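Local coordinates for putative exported protein (Aeromonas hydrophila subsp. hydrophila, PDB 4PJ2) that binds a magnesium ion and probably inhibits i-type (invertebrate-type) lysozymes in the periplasm, at residues Val34-Gly39 with Phe95-Gln100; Leu67-Asp72 with Asp104-Val109; Glu76-Val81 with Glu116-Ala121. All coordinates share one frame; numbering follows the deposited sequence. Where two conformers were deposited one is given.

Contact 1 (Val34-Gly39 with Phe95-Gln100); sequences VRLYSG and FTLNPQ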
# COMPACT_ATOMS: atom_id res chain seq x y z
N VAL A 34 -3.63 16.17 3.07
CA VAL A 34 -2.64 16.95 3.79
C VAL A 34 -3.28 18.31 4.00
O VAL A 34 -3.75 18.92 3.07
CB VAL A 34 -1.37 17.11 2.94
CG1 VAL A 34 -0.37 17.97 3.68
CG2 VAL A 34 -0.77 15.75 2.60
N ARG A 35 -3.27 18.77 5.24
CA ARG A 35 -3.87 20.07 5.60
C ARG A 35 -2.81 20.89 6.31
O ARG A 35 -2.14 20.40 7.21
CB ARG A 35 -5.09 19.89 6.50
CG ARG A 35 -6.32 19.34 5.77
CD ARG A 35 -7.41 19.00 6.73
NE ARG A 35 -8.79 19.21 6.30
CZ ARG A 35 -9.61 18.30 5.78
NH1 ARG A 35 -9.20 17.09 5.44
NH2 ARG A 35 -10.86 18.66 5.56
N LEU A 36 -2.67 22.14 5.88
CA LEU A 36 -1.68 23.07 6.41
C LEU A 36 -2.38 24.17 7.18
O LEU A 36 -3.37 24.75 6.70
CB LEU A 36 -0.92 23.68 5.25
CG LEU A 36 0.21 24.65 5.58
CD1 LEU A 36 1.32 23.94 6.34
CD2 LEU A 36 0.74 25.28 4.31
N TYR A 37 -1.84 24.44 8.36
CA TYR A 37 -2.35 25.45 9.30
C TYR A 37 -1.21 26.41 9.64
O TYR A 37 -0.04 26.03 9.62
CB TYR A 37 -2.84 24.78 10.58
CG TYR A 37 -3.92 23.75 10.35
CD1 TYR A 37 -5.27 24.06 10.54
CD2 TYR A 37 -3.59 22.45 9.92
CE1 TYR A 37 -6.24 23.13 10.30
CE2 TYR A 37 -4.57 21.53 9.68
CZ TYR A 37 -5.89 21.86 9.88
OH TYR A 37 -6.84 20.90 9.62
N SER A 38 -1.53 27.64 10.00
CA SER A 38 -0.49 28.61 10.30
C SER A 38 0.26 28.28 11.58
O SER A 38 1.43 28.62 11.68
CB SER A 38 -1.07 30.02 10.44
OG SER A 38 -1.70 30.14 11.69
N GLY A 39 -0.38 27.62 12.54
CA GLY A 39 0.23 27.37 13.83
C GLY A 39 0.46 28.64 14.63
O GLY A 39 1.26 28.64 15.57
N PHE A 95 5.69 17.24 -0.78
CA PHE A 95 4.99 18.52 -0.76
C PHE A 95 5.90 19.62 -0.26
O PHE A 95 6.64 19.42 0.71
CB PHE A 95 3.77 18.49 0.17
CG PHE A 95 2.76 17.44 -0.17
CD1 PHE A 95 1.59 17.77 -0.84
CD2 PHE A 95 2.95 16.14 0.22
CE1 PHE A 95 0.67 16.80 -1.13
CE2 PHE A 95 2.03 15.15 -0.09
CZ PHE A 95 0.89 15.49 -0.76
N THR A 96 5.83 20.77 -0.90
CA THR A 96 6.39 21.98 -0.32
C THR A 96 5.32 22.64 0.53
O THR A 96 4.13 22.54 0.21
CB THR A 96 6.89 22.97 -1.38
OG1 THR A 96 5.88 23.18 -2.37
CG2 THR A 96 8.13 22.44 -2.05
N LEU A 97 5.77 23.26 1.63
CA LEU A 97 4.92 23.93 2.60
C LEU A 97 5.70 25.02 3.37
O LEU A 97 6.66 24.73 4.11
CB LEU A 97 4.32 22.97 3.61
CG LEU A 97 4.70 21.50 3.58
CD1 LEU A 97 6.14 21.29 4.01
CD2 LEU A 97 3.80 20.75 4.49
N ASN A 98 5.27 26.26 3.24
CA ASN A 98 5.92 27.36 3.94
C ASN A 98 4.97 28.56 4.06
O ASN A 98 3.93 28.62 3.39
CB ASN A 98 7.23 27.75 3.25
CG ASN A 98 7.03 28.09 1.79
OD1 ASN A 98 6.41 29.11 1.46
ND2 ASN A 98 7.57 27.25 0.91
N PRO A 99 5.31 29.52 4.92
CA PRO A 99 4.41 30.66 5.10
C PRO A 99 4.22 31.50 3.84
O PRO A 99 3.13 32.04 3.63
CB PRO A 99 5.11 31.48 6.19
CG PRO A 99 5.95 30.51 6.92
CD PRO A 99 6.41 29.52 5.90
N GLN A 100 5.26 31.61 3.01
CA GLN A 100 5.23 32.51 1.86
C GLN A 100 4.33 32.00 0.73
O GLN A 100 3.59 32.77 0.12
CB GLN A 100 6.65 32.74 1.32
CG GLN A 100 7.60 33.45 2.29
CD GLN A 100 7.98 32.61 3.50
OE1 GLN A 100 8.09 31.38 3.42
NE2 GLN A 100 8.19 33.27 4.64

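Contact 2 (Leu67-Asp72 with Asp104-Val109); sequences LDLNGD and DSFNHV. With MG (magnesium ion), chain G.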
# COMPACT_ATOMS: atom_id res chain seq x y z
N LEU A 67 12.07 16.44 5.32
CA LEU A 67 13.44 16.47 4.82
C LEU A 67 13.53 17.50 3.70
O LEU A 67 12.60 17.62 2.91
CB LEU A 67 13.84 15.10 4.28
CG LEU A 67 14.01 13.98 5.31
CD1 LEU A 67 14.19 12.63 4.63
CD2 LEU A 67 15.19 14.25 6.22
N ASP A 68 14.63 18.23 3.65
CA ASP A 68 14.84 19.21 2.59
C ASP A 68 15.24 18.52 1.29
O ASP A 68 16.36 18.00 1.17
CB ASP A 68 15.93 20.20 3.02
CG ASP A 68 16.18 21.27 1.98
OD1 ASP A 68 15.36 21.42 1.05
OD2 ASP A 68 17.20 21.98 2.10
N LEU A 69 14.35 18.53 0.31
CA LEU A 69 14.58 17.85 -0.97
C LEU A 69 15.07 18.79 -2.05
O LEU A 69 15.73 18.36 -2.99
CB LEU A 69 13.28 17.19 -1.45
CG LEU A 69 12.67 16.13 -0.54
CD1 LEU A 69 11.38 15.64 -1.18
CD2 LEU A 69 13.65 14.98 -0.28
N ASN A 70 14.73 20.08 -1.93
CA ASN A 70 15.03 21.04 -2.99
C ASN A 70 16.19 21.96 -2.63
O ASN A 70 16.59 22.80 -3.43
CB ASN A 70 13.79 21.87 -3.35
CG ASN A 70 13.26 22.70 -2.19
OD1 ASN A 70 13.82 22.70 -1.10
ND2 ASN A 70 12.17 23.42 -2.44
N GLY A 71 16.72 21.81 -1.42
CA GLY A 71 17.90 22.53 -1.01
C GLY A 71 17.67 23.96 -0.53
O GLY A 71 18.62 24.73 -0.44
N ASP A 72 16.42 24.31 -0.21
CA ASP A 72 16.13 25.65 0.30
C ASP A 72 16.23 25.71 1.83
O ASP A 72 15.79 26.68 2.44
CB ASP A 72 14.75 26.14 -0.17
CG ASP A 72 13.59 25.37 0.45
OD1 ASP A 72 13.80 24.54 1.36
OD2 ASP A 72 12.44 25.61 0.03
N ASP A 104 2.02 22.90 -1.63
CA ASP A 104 2.00 22.46 -3.02
C ASP A 104 2.72 21.11 -3.18
O ASP A 104 3.65 20.82 -2.45
CB ASP A 104 2.76 23.47 -3.92
CG ASP A 104 2.18 24.89 -3.89
OD1 ASP A 104 1.23 25.19 -4.65
OD2 ASP A 104 2.71 25.75 -3.13
N SER A 105 2.30 20.29 -4.13
CA SER A 105 3.00 19.04 -4.36
C SER A 105 4.33 19.36 -5.04
O SER A 105 4.47 20.39 -5.71
CB SER A 105 2.15 18.06 -5.17
OG SER A 105 2.78 17.69 -6.39
N PHE A 106 5.30 18.48 -4.83
CA PHE A 106 6.66 18.69 -5.33
C PHE A 106 7.10 17.52 -6.22
O PHE A 106 7.79 17.76 -7.20
CB PHE A 106 7.61 18.94 -4.15
CG PHE A 106 9.06 18.99 -4.54
CD1 PHE A 106 9.61 20.14 -5.08
CD2 PHE A 106 9.87 17.89 -4.35
CE1 PHE A 106 10.96 20.19 -5.43
CE2 PHE A 106 11.21 17.93 -4.69
CZ PHE A 106 11.76 19.08 -5.23
N ASN A 107 6.68 16.27 -5.93
CA ASN A 107 7.04 15.09 -6.75
C ASN A 107 6.25 13.83 -6.31
O ASN A 107 5.64 13.85 -5.25
CB ASN A 107 8.55 14.87 -6.64
CG ASN A 107 9.11 13.99 -7.76
OD1 ASN A 107 8.44 13.66 -8.74
ND2 ASN A 107 10.37 13.64 -7.61
N HIS A 108 6.28 12.78 -7.13
CA HIS A 108 5.65 11.48 -6.84
C HIS A 108 6.53 10.34 -7.35
O HIS A 108 7.10 10.45 -8.43
CB HIS A 108 4.26 11.41 -7.50
CG HIS A 108 3.60 10.06 -7.43
ND1 HIS A 108 2.86 9.65 -6.35
CD2 HIS A 108 3.54 9.06 -8.33
CE1 HIS A 108 2.38 8.44 -6.58
NE2 HIS A 108 2.79 8.05 -7.78
N VAL A 109 6.64 9.26 -6.59
CA VAL A 109 7.29 8.03 -7.05
C VAL A 109 6.41 6.86 -6.66
O VAL A 109 5.61 6.97 -5.73
CB VAL A 109 8.70 7.85 -6.45
CG1 VAL A 109 9.62 8.96 -6.95
CG2 VAL A 109 8.67 7.79 -4.93
MG MG G . 13.17 22.42 1.09

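Contact 3 (Glu76-Val81 with Glu116-Ala121); sequences ELIVVV and EDVIQA. With MG (magnesium ion), chain G.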
# COMPACT_ATOMS: atom_id res chain seq x y z
N GLU A 76 10.61 19.62 3.11
CA GLU A 76 9.41 19.18 2.41
C GLU A 76 8.78 18.09 3.23
O GLU A 76 9.44 17.45 4.04
CB GLU A 76 9.78 18.63 1.04
CG GLU A 76 9.95 19.69 -0.02
CD GLU A 76 11.07 20.67 0.33
OE1 GLU A 76 12.26 20.26 0.31
OE2 GLU A 76 10.78 21.85 0.60
N LEU A 77 7.47 17.89 3.03
CA LEU A 77 6.79 16.75 3.61
C LEU A 77 6.77 15.62 2.63
O LEU A 77 6.40 15.83 1.47
CB LEU A 77 5.36 17.15 3.96
CG LEU A 77 4.43 16.00 4.40
CD1 LEU A 77 4.83 15.40 5.73
CD2 LEU A 77 2.99 16.50 4.44
N ILE A 78 7.14 14.44 3.09
CA ILE A 78 7.06 13.24 2.26
C ILE A 78 6.11 12.27 2.92
O ILE A 78 6.27 11.93 4.08
CB ILE A 78 8.44 12.58 2.04
CG1 ILE A 78 9.40 13.59 1.41
CG2 ILE A 78 8.27 11.33 1.15
CD1 ILE A 78 10.33 14.29 2.39
N VAL A 79 5.08 11.86 2.18
CA VAL A 79 4.12 10.87 2.66
C VAL A 79 4.42 9.56 1.94
O VAL A 79 4.35 9.50 0.72
CB VAL A 79 2.66 11.30 2.41
CG1 VAL A 79 1.70 10.25 2.94
CG2 VAL A 79 2.38 12.65 3.07
N VAL A 80 4.78 8.53 2.71
CA VAL A 80 5.17 7.24 2.15
C VAL A 80 4.03 6.26 2.33
O VAL A 80 3.49 6.14 3.42
CB VAL A 80 6.43 6.67 2.83
CG1 VAL A 80 6.83 5.36 2.16
CG2 VAL A 80 7.57 7.68 2.78
N VAL A 81 3.70 5.56 1.26
CA VAL A 81 2.57 4.63 1.23
C VAL A 81 3.05 3.25 0.81
O VAL A 81 3.82 3.14 -0.13
CB VAL A 81 1.49 5.13 0.25
CG1 VAL A 81 0.33 4.15 0.11
CG2 VAL A 81 0.95 6.48 0.72
N GLU A 116 13.79 -0.02 -0.73
CA GLU A 116 14.40 1.03 -1.53
C GLU A 116 14.28 2.40 -0.87
O GLU A 116 13.32 2.67 -0.14
CB GLU A 116 13.89 1.02 -2.98
CG GLU A 116 14.57 -0.07 -3.81
CD GLU A 116 14.11 -0.13 -5.26
OE1 GLU A 116 13.12 0.55 -5.61
OE2 GLU A 116 14.75 -0.88 -6.04
N ASP A 117 15.27 3.26 -1.10
CA ASP A 117 15.33 4.58 -0.51
C ASP A 117 14.38 5.48 -1.28
O ASP A 117 14.62 5.88 -2.40
CB ASP A 117 16.77 5.10 -0.59
CG ASP A 117 16.97 6.41 0.15
OD1 ASP A 117 16.01 7.17 0.33
OD2 ASP A 117 18.13 6.70 0.54
N VAL A 118 13.27 5.85 -0.62
CA VAL A 118 12.23 6.67 -1.23
C VAL A 118 12.75 8.08 -1.48
O VAL A 118 12.44 8.71 -2.48
CB VAL A 118 11.01 6.73 -0.30
CG1 VAL A 118 10.00 7.78 -0.75
CG2 VAL A 118 10.36 5.36 -0.19
N ILE A 119 13.56 8.55 -0.56
CA ILE A 119 14.08 9.90 -0.65
C ILE A 119 15.01 10.03 -1.84
O ILE A 119 14.93 10.99 -2.59
CB ILE A 119 14.80 10.31 0.64
CG1 ILE A 119 13.79 10.35 1.80
CG2 ILE A 119 15.47 11.66 0.48
CD1 ILE A 119 12.62 11.33 1.64
N GLN A 120 15.89 9.06 -2.02
CA GLN A 120 16.78 9.02 -3.18
C GLN A 120 15.96 9.03 -4.46
O GLN A 120 16.28 9.72 -5.42
CB GLN A 120 17.65 7.75 -3.12
CG GLN A 120 18.60 7.54 -4.32
CD GLN A 120 19.14 6.11 -4.43
OE1 GLN A 120 18.60 5.18 -3.84
NE2 GLN A 120 20.20 5.94 -5.21
N ALA A 121 14.88 8.25 -4.47
CA ALA A 121 14.06 8.14 -5.67
C ALA A 121 13.39 9.47 -6.01
O ALA A 121 13.26 9.83 -7.17
CB ALA A 121 13.03 7.05 -5.49
MG MG G . 13.17 22.42 1.09

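Contact 1 (Val34-Gly39 with Phe95-Gln100)
V34 sets one methyl on the ring of F95, meeting it from the facing sheet. CG2 stands 3.7 Å above the ring plane and 4.1 Å from the ring centroid, at 24° to the ring normal, which meets the geometry of a CH-pi contact. The methyl is offset toward the rim, so its closest ring atom is F95 CZ, 3.8 Å from V34 CG2. The chi1 of 178° turns V34 CG1 away from the backbone N and leaves CG2 as the branch above the ring. Two residues on, L36 repeats the inward direction, and here its CD1 branch meets L97 near the backbone, with L36 CD1 to L97 CB at 4.2 Å. The two leucine side chains meet at a slant, and L97 makes the contact with CB, not with its outer branches.

No hydrogen bond links the two segments. Their nearest CA pairs, V34 with F95 at 9.0 Å and L36 with L97 at 7.7 Å, have the spacing of stacked sheets, not of paired strands. Strand 30-37 belongs to one four-stranded antiparallel sheet and strand 90-98 to the other, and the two run in the same direction. V17 of strand 16-21 and L77 of strand 76-82 pack on V34 and L97, L103 of strand 102-112 on V34, L36 and L97, and V79 lies against F95, completing this part of the apolar interior of the beta sandwich.

Contact 2 (Leu67-Asp72 with Asp104-Val109)
N70 OD1, at the end of a side chain whose CB rests against F106, is held by two groups. It binds the magnesium ion at 2.3 Å, and it accepts from the backbone N of D72 with an N-H...O angle of 161°, the bond of an Asx turn. That donor stands 50° out of the carbonyl plane of the amide. With chi1 at 62°, the amide lies between the backbone N and the carbonyl carbon, folded back over its own loop and toward the ion.

D68 OD1 is more heavily engaged. It binds the magnesium ion at 2.4 Å and accepts from G71 N, three residues on, at 2.8 Å and from above the carboxylate plane, an Asx motif; the backbone N atoms of N70 and D72 add weak bonds to the same oxygen. D72 OD1 supplies the third ligand of this segment, at 2.2 Å from the magnesium ion. The inward-turned N-H groups should help to offset the negative charge gathered at the metal.

F106 meets the loop from the edge strand of the sheet. Its ring reaches two consecutive residues obliquely: F106 CE2 is 3.9 Å from L69 CB, and F106 CE1 is 3.9 Å from N70 CB. L69 CD1 also approaches the CD2-CE2 side. F106 sits in a classic beta bulge, in which it and N107 both face A94.

Q74 O and both carboxylate oxygens of E76 complete the site. Oxygen ligands from every second residue, D68, N70, D72, Q74 and E76, make a metal-binding loop that recalls the ligand spacing at the start of EF-hand loops, here joining two beta strands and holding magnesium.

Contact 3 (Glu76-Val81 with Glu116-Ala121)
The C-terminal helix 118-123 lies on the outer face of a sandwich sheet, where V118 and I119 from its first turn meet I78 and V80 of strand 76-82. This is helix-on-sheet packing made wholly of aliphatic groups, without a hydrogen bond between the segments. The closest approach joins two methyls, I78 CD1 and I119 CD1, at 3.8 Å, and the two isoleucine chains cross at about a right angle. I119 CD1 also lies beside I78 CG1, so it touches the outer part of that chain along more than one atom. I78 has an unusual chi2 of 98°, away from the staggered positions, and this rotation sets where its CD1 meets I119.

V118 points at the strand between I78 and V80 and divides its methyls between them. V118 CG2 is 4.2 Å from V80 CG1, and V118 CG1 lies more loosely, 4.4 Å from I78 CG2. On the opposite face of the same strand, L77 and V79 turn to V34 and Y32 in the other sheet, which shows that the helix sits outside the sandwich.

D117 is the N-cap of the helix. Its OD1 accepts from Q120 N at 3.0 Å with a nearly straight N-H...O angle of 167°, although the donor lies well above the carboxylate plane. The first helical backbone bond, from A121 N to D117 O, follows at 3.2 Å.

At the start of the strand, E76 is bent at chi2 (62°), and its carboxylate also accepts from L69 N through OE1. It grips the magnesium ion in a bidentate manner, with E76 OE1 and OE2 each 2.5 Å from the metal.

Overall arrangement
Contacts 1, 2 and 3 share one antiparallel sheet and use both of its faces. Contact 1 joins its inner face to the second sheet, while contacts 2 and 3 lie outside, with centres 9 Å apart. Contacts 1 and 3 are 18 Å apart, on opposite sides of the chain's centre. Probable backbone hydrogen bonds tie the strands: F95 N to L77 O at 2.7 Å and T96 N to D104 O, also at 2.7 Å. The magnesium ion bridges contacts 2 and 3 through D68, N70, D72 and E76, and L67 CD1 meets I119 CD1 at 3.6 Å. The L97 side chain of contact 1 lies about 8 Å from the ion.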